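Local structure of dihydrodipicolinate synthase (Bacillus anthracis, 1XKY) at the interface of chains A and B and the interface of chains A and C. The protein catalyses the condensation of pyruvate with aspartate semialdehyde, an early step of lysine biosynthesis, as a TIM-barrel lyase. Numbering follows the deposited sequence. Chains: chain A/B/C, dihydrodipicolinate synthase.

Contact 1: the interface of chains A and B. Residues chain A 200-201, 204, 244-245, 248; chain B 178-179, 182, 208.
The first turns of helix 178-187 of chain B dock against helix 237-253 of chain A and the 3-10 turn 199-201. By family precedent, this interface probably joins dimers into the tetramer. The polar link joins A:His244 and B:Thr182, which meet tip to tip. A:His244 NE2 and B:Thr182 OG1 are hydrogen bonded at 2.8 Å, with 157° at the hydrogen. The hydroxyl lies in the ring plane, at the imidazole edge. CG of A:His244 is anti to the backbone N (chi1 168°), which points the ring at chain B. B:Thr182 OG1 also donates to the backbone B:Val178 O at 2.7 Å, one helical turn back. That second bond fixes the rotation of the hydroxyl. Methyl groups wall the ring. On one face A:Val248 CG2 stands 3.6 Å above the plane of the A:His244 ring, toward its rim. B:Val208 CG1 touches A:His244 CE1 at 3.8 Å. B:Leu179 pushes CD2 up to the carbonyl A:Gly200 O, 3.4 Å away, and crosses A:Leu201 at about a right angle. Beside it, B:Val178 CG2 touches both A:Leu201 CD2 and the ring of A:Pro204. One water bridges the amide oxygen A:Gln245 OE1, at 2.9 Å, and the backbone B:Val208 O.

Contact 2: the interface of chains A and C. Residues chain A 258, 280-281; chain C 119-122, 125-126.
A:Pro280 and A:Pro258 press against two parts of chain C: the loop 119-122 and the start of helix 123-135. By family precedent, this is probably part of the tight-dimer interface. The two prolines make the close side of the contact. CG and CD of A:Pro280, which follows a cis peptide bond, lie against the side-chain amide nitrogen of C:Asn119. A:Pro280 CG is 3.7 Å from C:Asn119 ND2, and the two side chains cross at about a right angle. The CG of C:Asn119 sits between its backbone N and carbonyl carbon (chi1 47°), and this turns the amide toward the proline. On the other flank, A:Pro280 O comes to 3.3 Å from C:Gly125 CA. A glycine offers only hydrogens there, and the helix can come close to the carbonyl. A:Pro258 CB lies 3.6 Å from the carbonyl C:Lys120 O, and A:Pro258 CG touches C:Ser122 CB.

The looser part is A:Leu281 and a water-filled link. A:Leu281 CD2 reaches only to 3.9 Å from the backbone C:Asn119 O. Direct polar bonding between the chains is absent here, and a water supplies it. The water lies 2.6 Å from A:Pro280 O and also bonds the backbone C:Ser122 N. C:Ser122 caps the helix start as well: the hydroxyl C:Ser122 OG accepts from C:Gly125 N at 3.0 Å, with 157° at the hydrogen.

Contact 3: the interface of chains A and C. Residues chain A 124-125, 128; chain C 279-280, 282.
C:Leu282 meets A:Gly125 through one methyl, and its torsions put that methyl forward. CG is anti to the carbonyl carbon (chi1 -69°), and CD1 is anti to CA (chi2 173°). The extended branch thus runs straight at the first turns of helix 123-135 in chain A. A:Glu124 answers with a bent chain. Its CG is anti to the backbone N, and the bend at chi2 (65°) turns the carboxylate aside, leaving the aliphatic CG facing the leucine. A:Gln128 also bends at chi2 and likewise offers CH2 groups rather than its amide.

The contact is therefore apolar, although two of the side chains end in polar groups. It is probably a further part of the tight-dimer interface. C:Leu282 CD1 lies 3.6 Å from A:Gly125 CA and equally near the backbone A:Gly125 N. C:Leu282 CD1 is also 3.6 Å from A:Glu124 CG and 4.0 Å from A:Gln128 CG. Both of these side chains cross the leucine at about a right angle. The methyl rests on the helix backbone at a glycine, where no side chain holds it off. The carbonyl of C:Pro280 approaches the same glycine, the two-fold twin of the approach made by A:Pro280. Direct N or O bonding between the two sides is absent. C:Leu279 adds a lighter touch farther along the helix, with CD2 at 4.1 Å from A:Gln128 CB.

Contact 4: the interface of chains A and C. Residues chain A 59-61, 279-280; chain C 91-92, 118-119.
C:Asn92 lies along the backbone of A:Pro60 and A:Thr61, in the 3-10 turn 59-61. CG anti to the backbone N (chi1 174°) carries the amide out over the A:Pro60 to A:Thr61 peptide. C:Asn92 CB is 3.5 Å from the carbonyl A:Pro60 O. C:Asn92 CG comes next, at 4.0 Å from A:Thr61 CA. At the tip, C:Asn92 ND2 donates to A:Pro60 O at 3.3 Å, a weak bond that is far from straight. The other tip atom, C:Asn92 OD1, meets a water at 3.2 Å, and this water also bonds the backbone A:Leu279 O.

A:Pro60 O has a further partner, a water 2.7 Å away that is held by the amide nitrogen C:Asn91 ND2. The ring of A:Pro60 packs by CB against C:Asn91 and by CG against C:Tyr118. A:Pro60 CG touches the tyrosine carbon C:Tyr118 CD2 at 3.9 Å, the two side chains crossing at about a right angle. C:Asn119 is held in place within its own chain: C:Asn119 ND2 donates to C:Asn91 O at 2.9 Å, with the oxygen close to the amide plane.

C:Tyr118 has a positive phi (77°), the strained backbone typical of this family's tyrosine that serves the active site of the neighbouring subunit. The hydroxyl C:Tyr118 OH is 3.1 Å from a water lying in the ring plane, and that water bonds the hydroxyl A:Ser59 OG.

Contact 1: the interface of chains A and B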
ATOM      1  N   GLY A 200     -18.597  -3.310   9.115  1.00 15.24           N
ATOM      2  CA  GLY A 200     -18.706  -1.862   8.999  1.00 15.78           C
ATOM      3  C   GLY A 200     -19.285  -1.405   7.668  1.00 15.60           C
ATOM      4  O   GLY A 200     -19.917  -0.358   7.594  1.00 15.94           O
ATOM      5  N   LEU A 201     -19.057  -2.178   6.612  1.00 15.28           N
ATOM      6  CA  LEU A 201     -19.571  -1.838   5.292  1.00 15.57           C
ATOM      7  C   LEU A 201     -20.989  -2.314   5.000  1.00 15.86           C
ATOM      8  O   LEU A 201     -21.478  -2.090   3.897  1.00 15.75           O
ATOM      9  CB  LEU A 201     -18.631  -2.367   4.204  1.00 15.49           C
ATOM     10  CG  LEU A 201     -17.250  -1.710   4.199  1.00 16.01           C
ATOM     11  CD1 LEU A 201     -16.463  -2.146   2.963  1.00 15.79           C
ATOM     12  CD2 LEU A 201     -17.357  -0.193   4.266  1.00 16.78           C
ATOM     13  N   PRO A 204     -23.388   0.837   3.705  1.00 17.91           N
ATOM     14  CA  PRO A 204     -23.010   1.331   2.377  1.00 17.78           C
ATOM     15  C   PRO A 204     -23.007   0.260   1.274  1.00 17.43           C
ATOM     16  O   PRO A 204     -23.300   0.575   0.125  1.00 17.36           O
ATOM     17  CB  PRO A 204     -21.605   1.917   2.597  1.00 17.92           C
ATOM     18  CG  PRO A 204     -21.098   1.282   3.843  1.00 17.80           C
ATOM     19  CD  PRO A 204     -22.312   1.039   4.694  1.00 17.78           C
ATOM     20  N   HIS A 244     -25.532   1.967  12.725  1.00 16.33           N
ATOM     21  CA  HIS A 244     -24.322   1.819  11.917  1.00 16.33           C
ATOM     22  C   HIS A 244     -23.085   2.279  12.685  1.00 15.81           C
ATOM     23  O   HIS A 244     -22.050   1.639  12.633  1.00 15.43           O
ATOM     24  CB  HIS A 244     -24.468   2.604  10.601  1.00 16.41           C
ATOM     25  CG  HIS A 244     -23.196   2.763   9.831  1.00 16.84           C
ATOM     26  ND1 HIS A 244     -22.610   1.732   9.124  1.00 16.53           N
ATOM     27  CD2 HIS A 244     -22.404   3.846   9.642  1.00 16.93           C
ATOM     28  CE1 HIS A 244     -21.511   2.174   8.537  1.00 17.41           C
ATOM     29  NE2 HIS A 244     -21.361   3.452   8.841  1.00 17.24           N
ATOM     30  N   GLN A 245     -23.209   3.395  13.392  1.00 15.99           N
ATOM     31  CA  GLN A 245     -22.115   3.920  14.202  1.00 16.29           C
ATOM     32  C   GLN A 245     -21.683   2.938  15.299  1.00 16.20           C
ATOM     33  O   GLN A 245     -20.487   2.729  15.522  1.00 15.93           O
ATOM     34  CB  GLN A 245     -22.498   5.291  14.772  1.00 16.29           C
ATOM     35  CG  GLN A 245     -22.393   6.374  13.706  1.00 17.07           C
ATOM     36  CD  GLN A 245     -23.145   7.648  14.033  1.00 19.08           C
ATOM     37  OE1 GLN A 245     -23.329   8.509  13.162  1.00 20.21           O
ATOM     38  NE2 GLN A 245     -23.586   7.780  15.275  1.00 18.47           N
ATOM     39  N   VAL A 248     -19.878  -0.199  13.627  1.00 16.77           N
ATOM     40  CA  VAL A 248     -18.492   0.133  13.268  1.00 17.41           C
ATOM     41  C   VAL A 248     -17.586   0.113  14.498  1.00 17.74           C
ATOM     42  O   VAL A 248     -16.494  -0.455  14.469  1.00 18.00           O
ATOM     43  CB  VAL A 248     -18.398   1.529  12.582  1.00 17.16           C
ATOM     44  CG1 VAL A 248     -16.941   1.971  12.420  1.00 17.51           C
ATOM     45  CG2 VAL A 248     -19.100   1.512  11.230  1.00 17.86           C
TER
ATOM     46  N   VAL B 178     -15.401   5.244   3.848  1.00 23.01           N
ATOM     47  CA  VAL B 178     -16.652   5.697   4.477  1.00 22.99           C
ATOM     48  C   VAL B 178     -16.721   5.367   5.982  1.00 22.71           C
ATOM     49  O   VAL B 178     -17.595   5.865   6.683  1.00 22.80           O
ATOM     50  CB  VAL B 178     -17.922   5.157   3.753  1.00 22.93           C
ATOM     51  CG1 VAL B 178     -17.862   5.464   2.253  1.00 23.60           C
ATOM     52  CG2 VAL B 178     -18.114   3.663   4.018  1.00 23.57           C
ATOM     53  N   LEU B 179     -15.806   4.536   6.470  1.00 22.52           N
ATOM     54  CA  LEU B 179     -15.753   4.202   7.888  1.00 22.47           C
ATOM     55  C   LEU B 179     -15.069   5.266   8.730  1.00 21.89           C
ATOM     56  O   LEU B 179     -15.474   5.502   9.874  1.00 21.80           O
ATOM     57  CB  LEU B 179     -15.074   2.849   8.096  1.00 22.93           C
ATOM     58  CG  LEU B 179     -15.830   1.654   7.491  1.00 24.32           C
ATOM     59  CD1 LEU B 179     -15.418   0.387   8.181  1.00 25.05           C
ATOM     60  CD2 LEU B 179     -17.356   1.814   7.590  1.00 25.19           C
ATOM     61  N   THR B 182     -17.721   7.861   8.659  1.00 17.90           N
ATOM     62  CA  THR B 182     -18.699   7.485   9.687  1.00 17.31           C
ATOM     63  C   THR B 182     -18.349   8.055  11.065  1.00 17.79           C
ATOM     64  O   THR B 182     -19.196   8.651  11.735  1.00 16.92           O
ATOM     65  CB  THR B 182     -18.838   5.945   9.789  1.00 17.18           C
ATOM     66  OG1 THR B 182     -19.441   5.436   8.591  1.00 16.46           O
ATOM     67  CG2 THR B 182     -19.687   5.538  11.007  1.00 15.94           C
ATOM     68  N   VAL B 208     -24.332   6.561   4.976  1.00 17.79           N
ATOM     69  CA  VAL B 208     -23.751   6.623   6.333  1.00 17.40           C
ATOM     70  C   VAL B 208     -23.802   8.023   6.985  1.00 17.27           C
ATOM     71  O   VAL B 208     -23.337   8.204   8.116  1.00 17.40           O
ATOM     72  CB  VAL B 208     -22.300   6.053   6.366  1.00 17.69           C
ATOM     73  CG1 VAL B 208     -22.266   4.647   5.792  1.00 17.92           C
ATOM     74  CG2 VAL B 208     -21.300   6.949   5.616  1.00 17.29           C
TER
HETATM   75  O   HOH W   1     -22.428   7.827  10.487  1.00 34.19           O

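Contact 2: the interface of chains A and C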
ATOM      1  N   PRO A 258      -5.852 -10.521  16.780  1.00 19.54           N
ATOM      2  CA  PRO A 258      -6.189 -11.467  15.712  1.00 18.96           C
ATOM      3  C   PRO A 258      -7.527 -12.154  15.964  1.00 18.57           C
ATOM      4  O   PRO A 258      -7.675 -12.870  16.954  1.00 17.25           O
ATOM      5  CB  PRO A 258      -5.052 -12.488  15.783  1.00 19.01           C
ATOM      6  CG  PRO A 258      -3.897 -11.717  16.317  1.00 19.45           C
ATOM      7  CD  PRO A 258      -4.476 -10.712  17.274  1.00 19.82           C
ATOM      8  N   PRO A 280      -1.369 -20.889  15.897  1.00 15.08           N
ATOM      9  CA  PRO A 280      -0.608 -19.708  16.355  1.00 15.00           C
ATOM     10  C   PRO A 280      -1.395 -18.535  16.968  1.00 15.19           C
ATOM     11  O   PRO A 280      -0.792 -17.493  17.268  1.00 14.54           O
ATOM     12  CB  PRO A 280       0.106 -19.242  15.078  1.00 15.38           C
ATOM     13  CG  PRO A 280      -0.807 -19.622  13.970  1.00 15.11           C
ATOM     14  CD  PRO A 280      -1.572 -20.874  14.436  1.00 15.42           C
ATOM     15  N   LEU A 281      -2.706 -18.690  17.162  1.00 15.09           N
ATOM     16  CA  LEU A 281      -3.496 -17.668  17.849  1.00 15.08           C
ATOM     17  C   LEU A 281      -3.351 -17.855  19.357  1.00 14.95           C
ATOM     18  O   LEU A 281      -3.123 -18.969  19.828  1.00 14.72           O
ATOM     19  CB  LEU A 281      -4.974 -17.730  17.435  1.00 15.10           C
ATOM     20  CG  LEU A 281      -5.271 -17.659  15.929  1.00 15.16           C
ATOM     21  CD1 LEU A 281      -6.750 -17.737  15.667  1.00 15.27           C
ATOM     22  CD2 LEU A 281      -4.689 -16.406  15.312  1.00 15.80           C
TER
ATOM     23  N   ASN C 119      -4.152 -16.770   8.634  1.00 15.11           N
ATOM     24  CA  ASN C 119      -4.787 -16.480   9.931  1.00 14.97           C
ATOM     25  C   ASN C 119      -4.249 -15.238  10.664  1.00 15.36           C
ATOM     26  O   ASN C 119      -4.759 -14.888  11.729  1.00 16.11           O
ATOM     27  CB  ASN C 119      -4.828 -17.722  10.849  1.00 14.59           C
ATOM     28  CG  ASN C 119      -3.509 -18.482  10.921  1.00 14.28           C
ATOM     29  OD1 ASN C 119      -2.458 -18.013  10.458  1.00 12.87           O
ATOM     30  ND2 ASN C 119      -3.563 -19.675  11.521  1.00 12.85           N
ATOM     31  N   LYS C 120      -3.238 -14.582  10.086  1.00 15.68           N
ATOM     32  CA  LYS C 120      -2.745 -13.279  10.543  1.00 15.91           C
ATOM     33  C   LYS C 120      -2.419 -13.226  12.045  1.00 15.85           C
ATOM     34  O   LYS C 120      -3.029 -12.458  12.792  1.00 15.37           O
ATOM     35  CB  LYS C 120      -3.735 -12.168  10.161  1.00 16.27           C
ATOM     36  CG  LYS C 120      -3.906 -11.994   8.650  1.00 18.00           C
ATOM     37  CD  LYS C 120      -4.265 -10.554   8.277  1.00 21.11           C
ATOM     38  CE  LYS C 120      -5.661 -10.176   8.725  1.00 22.72           C
ATOM     39  NZ  LYS C 120      -5.829  -8.681   8.807  1.00 25.82           N
ATOM     40  N   PRO C 121      -1.430 -14.031  12.478  1.00 15.53           N
ATOM     41  CA  PRO C 121      -1.082 -14.075  13.888  1.00 15.32           C
ATOM     42  C   PRO C 121      -0.386 -12.799  14.354  1.00 15.32           C
ATOM     43  O   PRO C 121       0.092 -12.001  13.529  1.00 14.73           O
ATOM     44  CB  PRO C 121      -0.143 -15.287  13.976  1.00 15.41           C
ATOM     45  CG  PRO C 121       0.506 -15.335  12.636  1.00 15.22           C
ATOM     46  CD  PRO C 121      -0.571 -14.919  11.669  1.00 15.65           C
ATOM     47  N   SER C 122      -0.359 -12.606  15.672  1.00 14.95           N
ATOM     48  CA  SER C 122       0.347 -11.484  16.283  1.00 14.62           C
ATOM     49  C   SER C 122       1.847 -11.794  16.395  1.00 14.60           C
ATOM     50  O   SER C 122       2.288 -12.916  16.144  1.00 14.11           O
ATOM     51  CB  SER C 122      -0.226 -11.211  17.672  1.00 14.46           C
ATOM     52  OG  SER C 122       0.017 -12.319  18.529  1.00 13.37           O
ATOM     53  N   GLY C 125       2.080 -14.381  19.152  1.00 15.02           N
ATOM     54  CA  GLY C 125       1.579 -15.643  18.607  1.00 15.24           C
ATOM     55  C   GLY C 125       2.627 -16.347  17.768  1.00 15.63           C
ATOM     56  O   GLY C 125       2.874 -17.547  17.939  1.00 16.11           O
ATOM     57  N   MET C 126       3.245 -15.598  16.858  1.00 15.74           N
ATOM     58  CA  MET C 126       4.314 -16.136  16.021  1.00 15.99           C
ATOM     59  C   MET C 126       5.508 -16.581  16.870  1.00 15.54           C
ATOM     60  O   MET C 126       6.093 -17.622  16.605  1.00 15.32           O
ATOM     61  CB  MET C 126       4.750 -15.123  14.967  1.00 15.93           C
ATOM     62  CG  MET C 126       3.801 -15.052  13.785  1.00 17.83           C
ATOM     63  SD  MET C 126       4.423 -14.037  12.437  1.00 18.83           S
ATOM     64  CE  MET C 126       3.994 -12.406  13.022  1.00 18.71           C
TER
HETATM   65  O   HOH W   2      -1.460 -14.967  16.906  1.00 14.14           O

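Contact 3: the interface of chains A and C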
ATOM      1  N   GLU A 124      -7.078 -16.716 -13.930  1.00 16.82           N
ATOM      2  CA  GLU A 124      -7.492 -17.930 -14.636  1.00 16.84           C
ATOM      3  C   GLU A 124      -7.280 -19.173 -13.761  1.00 16.78           C
ATOM      4  O   GLU A 124      -8.072 -20.105 -13.827  1.00 16.35           O
ATOM      5  CB  GLU A 124      -6.767 -18.051 -15.981  1.00 17.12           C
ATOM      6  CG  GLU A 124      -7.100 -19.294 -16.821  1.00 17.68           C
ATOM      7  CD  GLU A 124      -8.536 -19.369 -17.301  1.00 17.40           C
ATOM      8  OE1 GLU A 124      -9.259 -18.353 -17.261  1.00 18.57           O
ATOM      9  OE2 GLU A 124      -8.946 -20.459 -17.737  1.00 19.29           O
ATOM     10  N   GLY A 125      -6.225 -19.177 -12.944  1.00 16.88           N
ATOM     11  CA  GLY A 125      -6.008 -20.258 -11.969  1.00 16.76           C
ATOM     12  C   GLY A 125      -7.187 -20.381 -11.018  1.00 16.72           C
ATOM     13  O   GLY A 125      -7.736 -21.476 -10.813  1.00 16.57           O
ATOM     14  N   GLN A 128     -10.336 -21.704 -12.790  1.00 16.53           N
ATOM     15  CA  GLN A 128     -10.316 -23.162 -12.914  1.00 16.54           C
ATOM     16  C   GLN A 128     -10.492 -23.863 -11.564  1.00 15.93           C
ATOM     17  O   GLN A 128     -11.126 -24.914 -11.474  1.00 15.73           O
ATOM     18  CB  GLN A 128      -9.025 -23.627 -13.589  1.00 16.78           C
ATOM     19  CG  GLN A 128      -8.862 -23.152 -15.031  1.00 17.75           C
ATOM     20  CD  GLN A 128      -9.955 -23.637 -15.991  1.00 19.03           C
ATOM     21  OE1 GLN A 128     -10.251 -22.962 -16.986  1.00 21.74           O
ATOM     22  NE2 GLN A 128     -10.556 -24.793 -15.703  1.00 16.02           N
TER
ATOM     23  N   LEU C 279      -3.161 -27.612  -9.711  1.00 15.01           N
ATOM     24  CA  LEU C 279      -4.155 -26.597  -9.385  1.00 14.67           C
ATOM     25  C   LEU C 279      -4.116 -26.244  -7.901  1.00 14.55           C
ATOM     26  O   LEU C 279      -4.062 -27.126  -7.044  1.00 13.68           O
ATOM     27  CB  LEU C 279      -5.555 -27.074  -9.773  1.00 14.58           C
ATOM     28  CG  LEU C 279      -5.857 -27.144 -11.272  1.00 14.70           C
ATOM     29  CD1 LEU C 279      -7.102 -27.978 -11.532  1.00 15.00           C
ATOM     30  CD2 LEU C 279      -6.009 -25.748 -11.856  1.00 14.90           C
ATOM     31  N   PRO C 280      -4.141 -24.948  -7.606  1.00 14.53           N
ATOM     32  CA  PRO C 280      -4.814 -23.974  -8.471  1.00 14.95           C
ATOM     33  C   PRO C 280      -3.834 -23.278  -9.409  1.00 14.94           C
ATOM     34  O   PRO C 280      -4.178 -22.267 -10.021  1.00 15.20           O
ATOM     35  CB  PRO C 280      -5.392 -22.968  -7.475  1.00 14.72           C
ATOM     36  CG  PRO C 280      -4.487 -23.049  -6.298  1.00 15.09           C
ATOM     37  CD  PRO C 280      -4.060 -24.486  -6.209  1.00 14.75           C
ATOM     38  N   LEU C 282      -1.485 -23.188 -12.888  1.00 15.59           N
ATOM     39  CA  LEU C 282      -1.712 -23.619 -14.259  1.00 16.03           C
ATOM     40  C   LEU C 282      -0.434 -23.491 -15.093  1.00 16.69           C
ATOM     41  O   LEU C 282       0.436 -22.677 -14.779  1.00 16.17           O
ATOM     42  CB  LEU C 282      -2.791 -22.754 -14.916  1.00 16.16           C
ATOM     43  CG  LEU C 282      -4.234 -22.877 -14.434  1.00 15.76           C
ATOM     44  CD1 LEU C 282      -5.089 -21.810 -15.120  1.00 16.61           C
ATOM     45  CD2 LEU C 282      -4.782 -24.270 -14.716  1.00 17.06           C
TER

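Contact 4: the interface of chains A and C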
ATOM      1  N   SER A  59     -10.686 -22.523  10.747  1.00 14.49           N
ATOM      2  CA  SER A  59     -10.413 -23.559   9.741  1.00 14.75           C
ATOM      3  C   SER A  59      -8.931 -23.966   9.623  1.00 14.55           C
ATOM      4  O   SER A  59      -8.650 -25.146   9.446  1.00 14.70           O
ATOM      5  CB  SER A  59     -10.958 -23.151   8.354  1.00 14.90           C
ATOM      6  OG  SER A  59     -10.233 -22.083   7.762  1.00 16.00           O
ATOM      7  N   PRO A  60      -7.982 -23.007   9.724  1.00 14.54           N
ATOM      8  CA  PRO A  60      -6.577 -23.425   9.558  1.00 14.77           C
ATOM      9  C   PRO A  60      -6.068 -24.460  10.561  1.00 15.37           C
ATOM     10  O   PRO A  60      -5.153 -25.221  10.231  1.00 15.92           O
ATOM     11  CB  PRO A  60      -5.794 -22.109   9.722  1.00 14.67           C
ATOM     12  CG  PRO A  60      -6.785 -21.045   9.440  1.00 14.49           C
ATOM     13  CD  PRO A  60      -8.075 -21.556   9.965  1.00 14.05           C
ATOM     14  N   THR A  61      -6.633 -24.474  11.770  1.00 15.58           N
ATOM     15  CA  THR A  61      -6.186 -25.379  12.835  1.00 15.93           C
ATOM     16  C   THR A  61      -7.118 -26.569  13.102  1.00 16.23           C
ATOM     17  O   THR A  61      -6.838 -27.384  13.988  1.00 16.56           O
ATOM     18  CB  THR A  61      -5.954 -24.608  14.147  1.00 16.17           C
ATOM     19  OG1 THR A  61      -7.112 -23.820  14.457  1.00 15.75           O
ATOM     20  CG2 THR A  61      -4.726 -23.700  14.007  1.00 16.28           C
ATOM     21  N   LEU A 279      -3.109 -22.315  18.718  1.00 14.74           N
ATOM     22  CA  LEU A 279      -1.882 -21.760  18.154  1.00 14.79           C
ATOM     23  C   LEU A 279      -1.861 -21.913  16.623  1.00 14.73           C
ATOM     24  O   LEU A 279      -2.260 -22.957  16.105  1.00 14.67           O
ATOM     25  CB  LEU A 279      -0.656 -22.433  18.788  1.00 14.80           C
ATOM     26  CG  LEU A 279      -0.244 -21.971  20.194  1.00 15.62           C
ATOM     27  CD1 LEU A 279       0.720 -22.961  20.838  1.00 16.01           C
ATOM     28  CD2 LEU A 279       0.386 -20.584  20.140  1.00 16.72           C
ATOM     29  N   PRO A 280      -1.369 -20.889  15.897  1.00 15.08           N
ATOM     30  CA  PRO A 280      -0.608 -19.708  16.355  1.00 15.00           C
ATOM     31  C   PRO A 280      -1.395 -18.535  16.968  1.00 15.19           C
ATOM     32  O   PRO A 280      -0.792 -17.493  17.268  1.00 14.54           O
ATOM     33  CB  PRO A 280       0.106 -19.242  15.078  1.00 15.38           C
ATOM     34  CG  PRO A 280      -0.807 -19.622  13.970  1.00 15.11           C
ATOM     35  CD  PRO A 280      -1.572 -20.874  14.436  1.00 15.42           C
TER
ATOM     36  N   ASN C  91       0.597 -22.749   8.734  1.00 15.22           N
ATOM     37  CA  ASN C  91      -0.111 -21.812   9.624  1.00 15.03           C
ATOM     38  C   ASN C  91      -0.823 -22.481  10.816  1.00 15.16           C
ATOM     39  O   ASN C  91      -1.625 -21.847  11.501  1.00 15.11           O
ATOM     40  CB  ASN C  91      -1.087 -20.928   8.835  1.00 15.16           C
ATOM     41  CG  ASN C  91      -2.198 -21.714   8.131  1.00 14.98           C
ATOM     42  OD1 ASN C  91      -3.116 -21.122   7.558  1.00 16.41           O
ATOM     43  ND2 ASN C  91      -2.125 -23.032   8.177  1.00 13.90           N
ATOM     44  N   ASN C  92      -0.500 -23.753  11.042  1.00 14.84           N
ATOM     45  CA  ASN C  92      -1.093 -24.593  12.083  1.00 15.15           C
ATOM     46  C   ASN C  92       0.062 -25.162  12.908  1.00 14.91           C
ATOM     47  O   ASN C  92       0.864 -25.960  12.413  1.00 14.96           O
ATOM     48  CB  ASN C  92      -1.915 -25.707  11.411  1.00 15.02           C
ATOM     49  CG  ASN C  92      -2.465 -26.742  12.391  1.00 15.46           C
ATOM     50  OD1 ASN C  92      -2.013 -26.862  13.532  1.00 15.18           O
ATOM     51  ND2 ASN C  92      -3.446 -27.507  11.930  1.00 14.16           N
ATOM     52  N   TYR C 118      -2.560 -16.550   6.145  1.00 15.27           N
ATOM     53  CA  TYR C 118      -4.021 -16.629   6.172  1.00 15.28           C
ATOM     54  C   TYR C 118      -4.632 -16.223   7.517  1.00 15.11           C
ATOM     55  O   TYR C 118      -5.533 -15.404   7.537  1.00 15.02           O
ATOM     56  CB  TYR C 118      -4.524 -18.021   5.722  1.00 15.55           C
ATOM     57  CG  TYR C 118      -6.028 -18.103   5.470  1.00 16.03           C
ATOM     58  CD1 TYR C 118      -6.680 -17.162   4.681  1.00 16.76           C
ATOM     59  CD2 TYR C 118      -6.788 -19.138   6.012  1.00 17.98           C
ATOM     60  CE1 TYR C 118      -8.058 -17.231   4.455  1.00 17.38           C
ATOM     61  CE2 TYR C 118      -8.169 -19.224   5.790  1.00 18.09           C
ATOM     62  CZ  TYR C 118      -8.794 -18.266   5.010  1.00 18.28           C
ATOM     63  OH  TYR C 118     -10.151 -18.337   4.793  1.00 17.72           O
ATOM     64  N   ASN C 119      -4.152 -16.770   8.634  1.00 15.11           N
ATOM     65  CA  ASN C 119      -4.787 -16.480   9.931  1.00 14.97           C
ATOM     66  C   ASN C 119      -4.249 -15.238  10.664  1.00 15.36           C
ATOM     67  O   ASN C 119      -4.759 -14.888  11.729  1.00 16.11           O
ATOM     68  CB  ASN C 119      -4.828 -17.722  10.849  1.00 14.59           C
ATOM     69  CG  ASN C 119      -3.509 -18.482  10.921  1.00 14.28           C
ATOM     70  OD1 ASN C 119      -2.458 -18.013  10.458  1.00 12.87           O
ATOM     71  ND2 ASN C 119      -3.563 -19.675  11.521  1.00 12.85           N
TER
HETATM   72  O   HOH W   3      -2.207 -25.638  16.520  1.00 13.98           O
HETATM   73  O   HOH W   4      -3.666 -25.089   8.013  1.00 21.01           O
HETATM   74  O   HOH W   5     -11.565 -20.970   5.470  1.00 31.55           O

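All distances here run between the centres of the C-alpha atoms. Contacts 2 and 4 are neighbours, about 8 Å apart, and share A:Pro280 and C:Asn119. Contact 3 lies about 28 Å from contact 2. It sets loop residues 279-282 (280-281 in contact 2) against the start of helix 123-135 with the chains exchanged, as expected for a two-fold interface. Contact 1 stands about 27 Å from contact 2 and 36 Å from contact 3. Chain A uses different surfaces to meet two copies of the same protein. By family precedent, A and C probably form the tight dimer that completes the active sites.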